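Local coordinates for clavulanic acid biosynthesis oligopeptide binding protein 2 (PDB 2WOL), which probably binds oligopeptides, as an oligopeptide-binding protein of the clavulanic acid biosynthetic pathway, at residues A[59-72]-A[228-242]. Numbering follows the deposited sequence.
Sequences LQRLLNRTLMAYPT and LERNPHWDRATDPIR
Leu63 and Leu228 meet where helix 59-63 passes strand 228-230, the two axes 10.7 Å apart and 35° from parallel. CD2 of Leu63 lies 3.8 Å from Leu228 CD2, the side chains crossing at about a right angle. Leu59 adds its CD1 methyl beside Leu228 CD1. Beyond this apolar patch the contact turns polar. Arg65 bends at chi3 (66°) and grips Thr238 end-on. Arg65 NH1 donates to Thr238 OG1 (3.1 Å), close to the guanidinium plane. Arg65 NH2 reaches Thr238 O (2.8 Å) from above the carbonyl plane. The Asp239 carboxylate stacks on one face of the same guanidinium, the planes 24° apart. Asp239 OD2 is 3.5 Å from Arg65 NE, a pairing of charges without an N-H aimed at the oxygen. Asp239 OD2 also accepts from Trp234 NE1 and Arg242 NH1, and its OD1 accepts from the backbone N of Ile241 and of Arg242, an Asx turn and motif. Arg242 runs extended from CG to NE, and Arg242 NE donates to Arg61 O (2.7 Å) in both the guanidinium and the carbonyl plane. Arg65 CG covers one face of the Arg242 guanidinium, and Ile241 CG2 the other. A water joins Arg242 NH2 to Asn64 O. Asp84 forms salt bridges with both Arg65 and Arg242; together with Asp239 it probably offsets their like charges. At the far end Thr72 OG1 donates to Ile241 O (2.6 Å). The arrangement is a buried Arg-Asp salt-bridge network, joining the loop that follows strand 225-230 to helix 54-63 and residues 64-72 in this family 5 solute-binding protein.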
ATOM      1  N   LEU A  59       4.785   8.294  -8.030  1.00  8.29           N
ATOM      2  CA  LEU A  59       4.958   9.213  -9.153  1.00  8.58           C
ATOM      3  C   LEU A  59       4.157  10.505  -8.967  1.00  8.29           C
ATOM      4  O   LEU A  59       4.580  11.577  -9.404  1.00  8.57           O
ATOM      5  CB  LEU A  59       4.555   8.525 -10.457  1.00  8.91           C
ATOM      6  CG  LEU A  59       4.714   9.295 -11.767  1.00 10.68           C
ATOM      7  CD1 LEU A  59       6.181   9.528 -12.098  1.00 11.91           C
ATOM      8  CD2 LEU A  59       4.022   8.533 -12.874  1.00 12.16           C
ATOM      9  N   GLN A  60       2.995  10.396  -8.327  1.00  7.73           N
ATOM     10  CA  GLN A  60       2.155  11.563  -8.067  1.00  7.42           C
ATOM     11  C   GLN A  60       2.825  12.614  -7.181  1.00  7.23           C
ATOM     12  O   GLN A  60       2.434  13.782  -7.195  1.00  7.11           O
ATOM     13  CB  GLN A  60       0.795  11.141  -7.497  1.00  7.13           C
ATOM     14  CG  GLN A  60      -0.194  10.707  -8.580  1.00  7.36           C
ATOM     15  CD  GLN A  60      -0.665  11.855  -9.462  1.00  8.19           C
ATOM     16  OE1 GLN A  60      -0.464  13.030  -9.145  1.00  9.39           O
ATOM     17  NE2 GLN A  60      -1.303  11.513 -10.572  1.00  8.11           N
ATOM     18  N   ARG A  61       3.843  12.209  -6.425  1.00  7.04           N
ATOM     19  CA  ARG A  61       4.600  13.168  -5.618  1.00  7.16           C
ATOM     20  C   ARG A  61       5.338  14.192  -6.498  1.00  7.41           C
ATOM     21  O   ARG A  61       5.676  15.277  -6.038  1.00  8.17           O
ATOM     22  CB  ARG A  61       5.554  12.450  -4.657  1.00  7.30           C
ATOM     23  CG  ARG A  61       4.838  11.851  -3.453  1.00  7.22           C
ATOM     24  CD  ARG A  61       5.685  10.832  -2.696  1.00  5.86           C
ATOM     25  NE  ARG A  61       6.878  11.387  -2.044  1.00  7.42           N
ATOM     26  CZ  ARG A  61       6.877  12.096  -0.914  1.00  7.92           C
ATOM     27  NH1 ARG A  61       5.741  12.416  -0.301  1.00  7.85           N
ATOM     28  NH2 ARG A  61       8.030  12.511  -0.403  1.00  8.71           N
ATOM     29  N   LEU A  62       5.572  13.844  -7.762  1.00  7.41           N
ATOM     30  CA  LEU A  62       6.171  14.781  -8.725  1.00  7.80           C
ATOM     31  C   LEU A  62       5.140  15.673  -9.409  1.00  8.14           C
ATOM     32  O   LEU A  62       5.457  16.790  -9.830  1.00  8.26           O
ATOM     33  CB  LEU A  62       6.938  14.024  -9.813  1.00  7.78           C
ATOM     34  CG  LEU A  62       8.248  13.325  -9.444  1.00  8.04           C
ATOM     35  CD1 LEU A  62       7.995  11.932  -8.874  1.00  8.52           C
ATOM     36  CD2 LEU A  62       9.139  13.229 -10.670  1.00  8.57           C
ATOM     37  N   LEU A  63       3.916  15.161  -9.536  1.00  8.63           N
ATOM     38  CA  LEU A  63       2.879  15.781 -10.365  1.00  9.29           C
ATOM     39  C   LEU A  63       1.896  16.660  -9.606  1.00  9.64           C
ATOM     40  O   LEU A  63       1.428  17.670 -10.135  1.00 10.23           O
ATOM     41  CB  LEU A  63       2.105  14.699 -11.123  1.00  9.26           C
ATOM     42  CG  LEU A  63       2.858  13.910 -12.193  1.00  9.75           C
ATOM     43  CD1 LEU A  63       2.023  12.717 -12.628  1.00 11.29           C
ATOM     44  CD2 LEU A  63       3.200  14.798 -13.379  1.00 10.85           C
ATOM     45  N   ASN A  64       1.553  16.272  -8.385  1.00  9.99           N
ATOM     46  CA  ASN A  64       0.521  16.984  -7.647  1.00 10.13           C
ATOM     47  C   ASN A  64       0.832  17.114  -6.178  1.00 10.30           C
ATOM     48  O   ASN A  64       1.241  16.149  -5.530  1.00 11.55           O
ATOM     49  CB  ASN A  64      -0.841  16.314  -7.838  1.00 10.05           C
ATOM     50  CG  ASN A  64      -1.412  16.546  -9.222  1.00  9.76           C
ATOM     51  OD1 ASN A  64      -1.767  17.673  -9.579  1.00  9.70           O
ATOM     52  ND2 ASN A  64      -1.491  15.483 -10.016  1.00  9.52           N
ATOM     53  N   ARG A  65       0.638  18.318  -5.657  1.00  9.76           N
ATOM     54  CA  ARG A  65       0.761  18.556  -4.234  1.00  9.42           C
ATOM     55  C   ARG A  65      -0.560  18.245  -3.539  1.00  9.28           C
ATOM     56  O   ARG A  65      -1.606  18.142  -4.183  1.00  9.14           O
ATOM     57  CB  ARG A  65       1.191  19.998  -3.976  1.00  9.42           C
ATOM     58  CG  ARG A  65       2.543  20.347  -4.581  1.00 10.09           C
ATOM     59  CD  ARG A  65       2.906  21.795  -4.318  1.00 10.92           C
ATOM     60  NE  ARG A  65       3.118  22.057  -2.899  1.00 10.79           N
ATOM     61  CZ  ARG A  65       3.550  23.215  -2.407  1.00 11.59           C
ATOM     62  NH1 ARG A  65       3.815  24.229  -3.220  1.00 11.60           N
ATOM     63  NH2 ARG A  65       3.717  23.361  -1.100  1.00 11.87           N
ATOM     64  N   THR A  66      -0.498  18.086  -2.222  1.00  9.04           N
ATOM     65  CA  THR A  66      -1.659  17.753  -1.407  1.00  9.16           C
ATOM     66  C   THR A  66      -1.596  18.608  -0.142  1.00  9.08           C
ATOM     67  O   THR A  66      -0.585  19.271   0.098  1.00  9.37           O
ATOM     68  CB  THR A  66      -1.669  16.247  -1.051  1.00  9.22           C
ATOM     69  OG1 THR A  66      -0.350  15.847  -0.657  1.00  9.84           O
ATOM     70  CG2 THR A  66      -2.086  15.405  -2.255  1.00  9.26           C
ATOM     71  N   LEU A  67      -2.658  18.618   0.657  1.00  8.69           N
ATOM     72  CA  LEU A  67      -2.646  19.399   1.901  1.00  8.62           C
ATOM     73  C   LEU A  67      -1.494  18.960   2.793  1.00  8.67           C
ATOM     74  O   LEU A  67      -0.739  19.797   3.315  1.00  8.61           O
ATOM     75  CB  LEU A  67      -3.978  19.285   2.647  1.00  8.58           C
ATOM     76  CG  LEU A  67      -5.169  20.042   2.051  1.00  9.07           C
ATOM     77  CD1 LEU A  67      -6.447  19.619   2.748  1.00 10.20           C
ATOM     78  CD2 LEU A  67      -4.979  21.551   2.150  1.00  9.35           C
ATOM     79  N   MET A  68      -1.374  17.643   2.948  1.00  8.84           N
ATOM     80  CA  MET A  68      -0.314  17.009   3.723  1.00  8.82           C
ATOM     81  C   MET A  68       0.440  16.071   2.797  1.00  8.86           C
ATOM     82  O   MET A  68      -0.120  15.589   1.820  1.00  8.87           O
ATOM     83  CB  MET A  68      -0.909  16.203   4.879  1.00  8.97           C
ATOM     84  CG  MET A  68      -1.814  17.006   5.806  1.00  9.65           C
ATOM     85  SD  MET A  68      -0.899  18.240   6.758  1.00 10.71           S
ATOM     86  CE  MET A  68       0.097  17.187   7.816  1.00 10.74           C
ATOM     87  N   ALA A  69       1.708  15.812   3.095  1.00  9.13           N
ATOM     88  CA  ALA A  69       2.496  14.869   2.298  1.00  9.20           C
ATOM     89  C   ALA A  69       3.493  14.146   3.177  1.00  9.20           C
ATOM     90  O   ALA A  69       3.933  14.686   4.191  1.00  9.47           O
ATOM     91  CB  ALA A  69       3.219  15.590   1.165  1.00  9.37           C
ATOM     92  N   TYR A  70       3.858  12.927   2.798  1.00  9.17           N
ATOM     93  CA  TYR A  70       4.929  12.244   3.518  1.00  9.05           C
ATOM     94  C   TYR A  70       6.235  12.999   3.287  1.00  9.31           C
ATOM     95  O   TYR A  70       6.566  13.339   2.151  1.00  9.25           O
ATOM     96  CB  TYR A  70       4.992  10.755   3.147  1.00  9.01           C
ATOM     97  CG  TYR A  70       3.693  10.084   3.522  1.00  8.53           C
ATOM     98  CD1 TYR A  70       2.693   9.883   2.573  1.00  8.49           C
ATOM     99  CD2 TYR A  70       3.433   9.721   4.845  1.00  7.89           C
ATOM    100  CE1 TYR A  70       1.478   9.308   2.921  1.00  9.24           C
ATOM    101  CE2 TYR A  70       2.215   9.147   5.209  1.00  8.03           C
ATOM    102  CZ  TYR A  70       1.242   8.949   4.236  1.00  8.78           C
ATOM    103  OH  TYR A  70       0.028   8.391   4.574  1.00  9.47           O
ATOM    104  N   PRO A  71       6.951  13.313   4.375  1.00 10.01           N
ATOM    105  CA  PRO A  71       8.140  14.145   4.231  1.00 10.51           C
ATOM    106  C   PRO A  71       9.264  13.418   3.506  1.00 10.61           C
ATOM    107  O   PRO A  71       9.242  12.183   3.383  1.00 10.84           O
ATOM    108  CB  PRO A  71       8.526  14.469   5.678  1.00 10.91           C
ATOM    109  CG  PRO A  71       7.950  13.380   6.486  1.00 11.15           C
ATOM    110  CD  PRO A  71       6.697  12.933   5.777  1.00  9.91           C
ATOM    111  N   THR A  72      10.222  14.191   3.011  1.00 10.66           N
ATOM    112  CA  THR A  72      11.380  13.639   2.320  1.00 11.28           C
ATOM    113  C   THR A  72      12.405  13.220   3.375  1.00 11.59           C
ATOM    114  O   THR A  72      13.304  13.978   3.738  1.00 11.99           O
ATOM    115  CB  THR A  72      11.939  14.651   1.297  1.00 11.31           C
ATOM    116  OG1 THR A  72      10.881  15.038   0.410  1.00 12.59           O
ATOM    117  CG2 THR A  72      13.079  14.054   0.476  1.00 11.72           C
ATOM    118  N   LEU A 228       7.663  13.698 -18.387  1.00 10.37           N
ATOM    119  CA  LEU A 228       7.305  14.798 -17.508  1.00 10.34           C
ATOM    120  C   LEU A 228       8.277  15.949 -17.694  1.00 10.50           C
ATOM    121  O   LEU A 228       9.491  15.746 -17.777  1.00 10.19           O
ATOM    122  CB  LEU A 228       7.321  14.354 -16.041  1.00 10.55           C
ATOM    123  CG  LEU A 228       6.552  13.100 -15.609  1.00 11.11           C
ATOM    124  CD1 LEU A 228       6.582  13.004 -14.090  1.00 11.12           C
ATOM    125  CD2 LEU A 228       5.109  13.087 -16.118  1.00 11.60           C
ATOM    126  N   GLU A 229       7.727  17.156 -17.768  1.00 10.60           N
ATOM    127  CA  GLU A 229       8.525  18.379 -17.855  1.00 11.18           C
ATOM    128  C   GLU A 229       8.247  19.244 -16.631  1.00 10.99           C
ATOM    129  O   GLU A 229       7.281  19.007 -15.912  1.00 10.91           O
ATOM    130  CB  GLU A 229       8.193  19.147 -19.145  1.00 11.11           C
ATOM    131  CG  GLU A 229       6.724  19.552 -19.250  1.00 12.25           C
ATOM    132  CD  GLU A 229       6.383  20.292 -20.527  1.00 12.63           C
ATOM    133  OE1 GLU A 229       7.178  20.242 -21.490  1.00 16.04           O
ATOM    134  OE2 GLU A 229       5.300  20.915 -20.567  1.00 15.20           O
ATOM    135  N   ARG A 230       9.090  20.245 -16.394  1.00 11.14           N
ATOM    136  CA  ARG A 230       8.885  21.150 -15.274  1.00 11.14           C
ATOM    137  C   ARG A 230       7.569  21.914 -15.389  1.00 11.20           C
ATOM    138  O   ARG A 230       7.162  22.328 -16.480  1.00 11.68           O
ATOM    139  CB  ARG A 230      10.037  22.144 -15.158  1.00 11.01           C
ATOM    140  CG  ARG A 230      11.354  21.534 -14.703  1.00 11.62           C
ATOM    141  CD  ARG A 230      12.296  22.633 -14.228  1.00 10.68           C
ATOM    142  NE  ARG A 230      13.623  22.135 -13.868  1.00 10.21           N
ATOM    143  CZ  ARG A 230      13.931  21.601 -12.690  1.00 10.40           C
ATOM    144  NH1 ARG A 230      13.011  21.483 -11.741  1.00 11.05           N
ATOM    145  NH2 ARG A 230      15.168  21.184 -12.454  1.00 10.25           N
ATOM    146  N   ASN A 231       6.910  22.073 -14.249  1.00 11.38           N
ATOM    147  CA  ASN A 231       5.757  22.948 -14.123  1.00 11.66           C
ATOM    148  C   ASN A 231       6.282  24.369 -13.899  1.00 12.15           C
ATOM    149  O   ASN A 231       6.842  24.660 -12.842  1.00 12.04           O
ATOM    150  CB  ASN A 231       4.883  22.474 -12.954  1.00 11.42           C
ATOM    151  CG  ASN A 231       3.733  23.425 -12.631  1.00 11.68           C
ATOM    152  OD1 ASN A 231       3.619  24.516 -13.189  1.00 11.56           O
ATOM    153  ND2 ASN A 231       2.878  23.009 -11.707  1.00 11.53           N
ATOM    154  N   PRO A 232       6.096  25.260 -14.892  1.00 12.87           N
ATOM    155  CA  PRO A 232       6.716  26.588 -14.806  1.00 13.16           C
ATOM    156  C   PRO A 232       6.140  27.483 -13.705  1.00 13.35           C
ATOM    157  O   PRO A 232       6.759  28.490 -13.349  1.00 13.67           O
ATOM    158  CB  PRO A 232       6.452  27.194 -16.187  1.00 13.19           C
ATOM    159  CG  PRO A 232       5.277  26.482 -16.712  1.00 13.86           C
ATOM    160  CD  PRO A 232       5.301  25.096 -16.123  1.00 12.81           C
ATOM    161  N   HIS A 233       4.982  27.108 -13.161  1.00 13.27           N
ATOM    162  CA  HIS A 233       4.320  27.910 -12.132  1.00 13.31           C
ATOM    163  C   HIS A 233       4.473  27.361 -10.715  1.00 13.30           C
ATOM    164  O   HIS A 233       4.016  27.980  -9.750  1.00 13.09           O
ATOM    165  CB  HIS A 233       2.842  28.098 -12.474  1.00 13.49           C
ATOM    166  CG  HIS A 233       2.616  28.949 -13.682  1.00 14.42           C
ATOM    167  ND1 HIS A 233       2.604  30.327 -13.628  1.00 16.10           N
ATOM    168  CD2 HIS A 233       2.412  28.621 -14.979  1.00 15.37           C
ATOM    169  CE1 HIS A 233       2.393  30.809 -14.840  1.00 16.64           C
ATOM    170  NE2 HIS A 233       2.274  29.795 -15.678  1.00 16.53           N
ATOM    171  N   TRP A 234       5.111  26.199 -10.588  1.00 12.98           N
ATOM    172  CA  TRP A 234       5.419  25.650  -9.273  1.00 13.06           C
ATOM    173  C   TRP A 234       6.502  26.508  -8.620  1.00 13.52           C
ATOM    174  O   TRP A 234       7.477  26.880  -9.271  1.00 13.87           O
ATOM    175  CB  TRP A 234       5.851  24.187  -9.391  1.00 12.47           C
ATOM    176  CG  TRP A 234       6.386  23.569  -8.128  1.00 11.36           C
ATOM    177  CD1 TRP A 234       5.662  23.036  -7.094  1.00 10.92           C
ATOM    178  CD2 TRP A 234       7.766  23.392  -7.781  1.00 10.83           C
ATOM    179  NE1 TRP A 234       6.507  22.542  -6.126  1.00 10.83           N
ATOM    180  CE2 TRP A 234       7.804  22.755  -6.521  1.00 10.66           C
ATOM    181  CE3 TRP A 234       8.976  23.718  -8.411  1.00 11.01           C
ATOM    182  CZ2 TRP A 234       9.004  22.434  -5.881  1.00 10.67           C
ATOM    183  CZ3 TRP A 234      10.169  23.394  -7.772  1.00 11.27           C
ATOM    184  CH2 TRP A 234      10.171  22.764  -6.520  1.00 11.53           C
ATOM    185  N   ASP A 235       6.306  26.825  -7.344  1.00 14.05           N
ATOM    186  CA  ASP A 235       7.179  27.748  -6.625  1.00 14.82           C
ATOM    187  C   ASP A 235       7.972  27.019  -5.550  1.00 14.92           C
ATOM    188  O   ASP A 235       7.448  26.666  -4.492  1.00 14.70           O
ATOM    189  CB  ASP A 235       6.362  28.898  -6.023  1.00 15.32           C
ATOM    190  CG  ASP A 235       7.233  30.007  -5.425  1.00 16.41           C
ATOM    191  OD1 ASP A 235       8.457  29.819  -5.244  1.00 18.20           O
ATOM    192  OD2 ASP A 235       6.673  31.083  -5.125  1.00 18.57           O
ATOM    193  N   ARG A 236       9.251  26.823  -5.847  1.00 15.18           N
ATOM    194  CA  ARG A 236      10.202  26.139  -4.975  1.00 15.96           C
ATOM    195  C   ARG A 236      10.186  26.658  -3.532  1.00 15.96           C
ATOM    196  O   ARG A 236      10.277  25.878  -2.581  1.00 15.94           O
ATOM    197  CB  ARG A 236      11.597  26.289  -5.581  1.00 16.13           C
ATOM    198  CG  ARG A 236      12.687  25.475  -4.934  1.00 17.74           C
ATOM    199  CD  ARG A 236      13.985  25.670  -5.706  1.00 17.92           C
ATOM    200  NE  ARG A 236      13.949  25.050  -7.033  1.00 18.16           N
ATOM    201  CZ  ARG A 236      14.144  23.754  -7.250  1.00 16.91           C
ATOM    202  NH1 ARG A 236      14.381  22.944  -6.226  1.00 18.53           N
ATOM    203  NH2 ARG A 236      14.101  23.265  -8.482  1.00 16.62           N
ATOM    204  N   ALA A 237      10.051  27.974  -3.376  1.00 16.38           N
ATOM    205  CA  ALA A 237      10.066  28.617  -2.060  1.00 16.78           C
ATOM    206  C   ALA A 237       8.857  28.259  -1.198  1.00 16.80           C
ATOM    207  O   ALA A 237       8.880  28.456   0.022  1.00 17.41           O
ATOM    208  CB  ALA A 237      10.181  30.130  -2.212  1.00 16.84           C
ATOM    209  N   THR A 238       7.812  27.727  -1.831  1.00 16.39           N
ATOM    210  CA  THR A 238       6.564  27.392  -1.138  1.00 16.01           C
ATOM    211  C   THR A 238       6.416  25.898  -0.857  1.00 15.54           C
ATOM    212  O   THR A 238       5.426  25.470  -0.261  1.00 15.65           O
ATOM    213  CB  THR A 238       5.325  27.858  -1.933  1.00 16.09           C
ATOM    214  OG1 THR A 238       5.143  27.029  -3.095  1.00 16.06           O
ATOM    215  CG2 THR A 238       5.468  29.315  -2.356  1.00 16.03           C
ATOM    216  N   ASP A 239       7.399  25.112  -1.286  1.00 15.09           N
ATOM    217  CA  ASP A 239       7.306  23.659  -1.197  1.00 14.36           C
ATOM    218  C   ASP A 239       8.370  23.101  -0.252  1.00 14.55           C
ATOM    219  O   ASP A 239       9.553  23.108  -0.594  1.00 14.68           O
ATOM    220  CB  ASP A 239       7.441  23.046  -2.593  1.00 13.98           C
ATOM    221  CG  ASP A 239       7.043  21.581  -2.633  1.00 12.43           C
ATOM    222  OD1 ASP A 239       7.379  20.837  -1.689  1.00 11.24           O
ATOM    223  OD2 ASP A 239       6.398  21.179  -3.623  1.00 10.55           O
ATOM    224  N   PRO A 240       7.951  22.619   0.939  1.00 14.57           N
ATOM    225  CA  PRO A 240       8.880  22.066   1.929  1.00 14.56           C
ATOM    226  C   PRO A 240       9.253  20.598   1.689  1.00 14.49           C
ATOM    227  O   PRO A 240      10.035  20.030   2.461  1.00 15.24           O
ATOM    228  CB  PRO A 240       8.098  22.197   3.236  1.00 14.61           C
ATOM    229  CG  PRO A 240       6.672  22.007   2.821  1.00 14.82           C
ATOM    230  CD  PRO A 240       6.556  22.585   1.427  1.00 14.68           C
ATOM    231  N   ILE A 241       8.698  19.997   0.638  1.00 13.86           N
ATOM    232  CA  ILE A 241       8.836  18.556   0.389  1.00 13.43           C
ATOM    233  C   ILE A 241       9.768  18.242  -0.788  1.00 12.90           C
ATOM    234  O   ILE A 241      10.624  17.355  -0.695  1.00 12.98           O
ATOM    235  CB  ILE A 241       7.439  17.889   0.117  1.00 13.53           C
ATOM    236  CG1 ILE A 241       6.401  18.244   1.203  1.00 14.08           C
ATOM    237  CG2 ILE A 241       7.571  16.365  -0.113  1.00 13.94           C
ATOM    238  CD1 ILE A 241       6.628  17.612   2.572  1.00 14.95           C
ATOM    239  N   ARG A 242       9.605  18.980  -1.883  1.00 11.84           N
ATOM    240  CA  ARG A 242      10.121  18.563  -3.186  1.00 11.30           C
ATOM    241  C   ARG A 242      11.317  19.374  -3.691  1.00 10.94           C
ATOM    242  O   ARG A 242      11.187  20.576  -3.929  1.00 11.05           O
ATOM    243  CB  ARG A 242       8.991  18.605  -4.219  1.00 11.03           C
ATOM    244  CG  ARG A 242       7.828  17.711  -3.853  1.00 10.60           C
ATOM    245  CD  ARG A 242       6.602  17.988  -4.686  1.00  9.76           C
ATOM    246  NE  ARG A 242       5.458  17.255  -4.151  1.00  9.22           N
ATOM    247  CZ  ARG A 242       4.729  17.661  -3.117  1.00  9.70           C
ATOM    248  NH1 ARG A 242       4.998  18.819  -2.521  1.00  8.99           N
ATOM    249  NH2 ARG A 242       3.721  16.919  -2.683  1.00 10.04           N
TER
HETATM  250  O   HOH W   1       2.352  14.700  -3.692  1.00 14.80           O
HETATM  251  O   HOH W   2      10.307  17.078   3.706  1.00 14.66           O